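PDB 1WKR: polyporopepsin from Irpex lacteus, which cleaves peptide bonds as a pepsin-family aspartic endopeptidase of broad specificity with milk-clotting activity. Local coordinates for residues V31-S36 with V211-T216. Residues are numbered along the deposited sequence; the frame is centred on the assembly and turned at random.
Sequences VDTGSS and VDTGTT
T213 OG1 is held by two hydrogen bonds, giving its proton to V31 O at 2.7 Å and taking the backbone N-H of T33 N at 2.9 Å. T33 OG1 answers in kind across the junction: it accepts from T213 N at 3.0 Å along a nearly straight line (164°) and donates to V211 O at 3.1 Å. Each threonine sets its hydroxyl in the crowded position between backbone N and carbonyl carbon (chi1 58° for T213), so that both hydroxyls reach the opposing main chain, while the methyls T33 CG2 and T213 CG2 meet at 3.8 Å. One water lies within hydrogen-bonding distance of V31 O and T213 O, and a second links T33 O to V211 O. Above this buried network the carboxylates of D32 and D212, each anti to its backbone N, lie nearly coplanar, their planes 19° apart, with D32 OD1 and D212 OD1 2.9 Å from each other. So close an approach of two acceptors is consistent with a shared proton. The N-H of G34 bonds to D32 OD1 and that of G214 to D212 OD1, each from above the carboxylate plane, closing an Asx turn; S35 OG donates to D32 OD2 and T215 OG1 to D212 OD2. G34 and G214 carry no side chain where each backs onto the carboxylate of the opposite segment, G34 on D212 and G214 on D32. D32 OD1 and D212 OD2 also hydrogen-bond to a modified side chain of the bound peptide inhibitor. An alanine in place of D212 would remove the carboxylate and its bonds to G214 N, T215 OG1 and the inhibitor, and would probably abolish catalysis. The paired D-T-G loops, one from each lobe, form the fireman's grip beneath the catalytic aspartate dyad of pepsin-like proteases.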
loop_
_atom_site.group_PDB
_atom_site.type_symbol
_atom_site.label_atom_id
_atom_site.label_comp_id
_atom_site.label_asym_id
_atom_site.label_seq_id
_atom_site.Cartn_x
_atom_site.Cartn_y
_atom_site.Cartn_z
ATOM N N VAL A 31 2.372 2.280 6.339
ATOM C CA VAL A 31 3.139 1.426 5.412
ATOM C C VAL A 31 2.761 1.761 3.976
ATOM O O VAL A 31 1.629 1.484 3.535
ATOM C CB VAL A 31 2.891 -0.051 5.665
ATOM C CG1 VAL A 31 3.593 -0.931 4.628
ATOM C CG2 VAL A 31 3.309 -0.424 7.095
ATOM N N ASP A 32 3.707 2.351 3.212
ATOM C CA ASP A 32 3.358 2.825 1.858
ATOM C C ASP A 32 4.339 2.340 0.808
ATOM O O ASP A 32 5.439 2.850 0.661
ATOM C CB ASP A 32 3.318 4.368 1.883
ATOM C CG ASP A 32 2.655 4.966 0.708
ATOM O OD1 ASP A 32 1.987 4.212 -0.080
ATOM O OD2 ASP A 32 2.753 6.202 0.471
ATOM N N THR A 33 3.921 1.369 -0.007
ATOM C CA THR A 33 4.676 0.970 -1.210
ATOM C C THR A 33 4.407 1.903 -2.365
ATOM O O THR A 33 5.066 1.737 -3.395
ATOM C CB THR A 33 4.436 -0.471 -1.597
ATOM O OG1 THR A 33 3.028 -0.649 -1.924
ATOM C CG2 THR A 33 4.802 -1.475 -0.472
ATOM N N GLY A 34 3.519 2.907 -2.211
ATOM C CA GLY A 34 3.238 3.873 -3.266
ATOM C C GLY A 34 3.991 5.182 -3.140
ATOM O O GLY A 34 3.721 6.096 -3.923
ATOM N N SER A 35 4.893 5.296 -2.173
ATOM C CA SER A 35 5.779 6.478 -2.034
ATOM C C SER A 35 7.021 5.988 -1.334
ATOM O O SER A 35 7.079 4.859 -0.858
ATOM C CB SER A 35 5.143 7.580 -1.244
ATOM O OG SER A 35 5.058 7.295 0.141
ATOM N N SER A 36 8.041 6.862 -1.300
ATOM C CA SER A 36 9.377 6.398 -0.958
ATOM C C SER A 36 10.097 7.277 0.003
ATOM O O SER A 36 11.290 7.050 0.281
ATOM C CB SER A 36 10.196 6.224 -2.250
ATOM O OG SER A 36 9.419 5.370 -3.116
ATOM N N VAL A 211 0.902 -1.586 -7.399
ATOM C CA VAL A 211 0.506 -2.306 -6.164
ATOM C C VAL A 211 0.895 -1.433 -5.017
ATOM O O VAL A 211 2.095 -1.127 -4.829
ATOM C CB VAL A 211 1.190 -3.685 -6.130
ATOM C CG1 VAL A 211 0.748 -4.419 -4.858
ATOM C CG2 VAL A 211 0.879 -4.502 -7.373
ATOM N N ASP A 212 -0.080 -1.002 -4.238
ATOM C CA ASP A 212 0.140 0.094 -3.283
ATOM C C ASP A 212 -0.568 -0.221 -1.962
ATOM O O ASP A 212 -1.779 -0.077 -1.843
ATOM C CB ASP A 212 -0.358 1.408 -3.882
ATOM C CG ASP A 212 -0.046 2.549 -3.011
ATOM O OD1 ASP A 212 0.640 2.431 -1.971
ATOM O OD2 ASP A 212 -0.485 3.741 -3.346
ATOM N N THR A 213 0.219 -0.531 -0.936
ATOM C CA THR A 213 -0.304 -0.728 0.404
ATOM C C THR A 213 -0.980 0.507 0.970
ATOM O O THR A 213 -1.782 0.380 1.896
ATOM C CB THR A 213 0.813 -1.158 1.375
ATOM O OG1 THR A 213 1.846 -0.153 1.380
ATOM C CG2 THR A 213 1.461 -2.518 0.983
ATOM N N GLY A 214 -0.577 1.708 0.492
ATOM C CA GLY A 214 -1.057 3.005 1.004
ATOM C C GLY A 214 -2.174 3.590 0.199
ATOM O O GLY A 214 -2.490 4.794 0.331
ATOM N N THR A 215 -2.806 2.800 -0.691
ATOM C CA THR A 215 -4.126 3.177 -1.271
ATOM C C THR A 215 -5.132 2.214 -0.664
ATOM O O THR A 215 -4.946 0.997 -0.711
ATOM C CB THR A 215 -4.108 3.074 -2.785
ATOM O OG1 THR A 215 -3.313 4.145 -3.319
ATOM C CG2 THR A 215 -5.492 3.220 -3.395
ATOM N N THR A 216 -6.225 2.725 -0.100
ATOM C CA THR A 216 -7.180 1.859 0.577
ATOM C C THR A 216 -7.888 0.940 -0.421
ATOM O O THR A 216 -7.950 -0.288 -0.270
ATOM C CB THR A 216 -8.242 2.666 1.320
ATOM O OG1 THR A 216 -7.603 3.629 2.161
ATOM C CG2 THR A 216 -9.120 1.765 2.189
HETATM O O HOH W 1 -1.081 1.257 4.468
HETATM O O HOH W 2 3.695 1.122 -5.762
#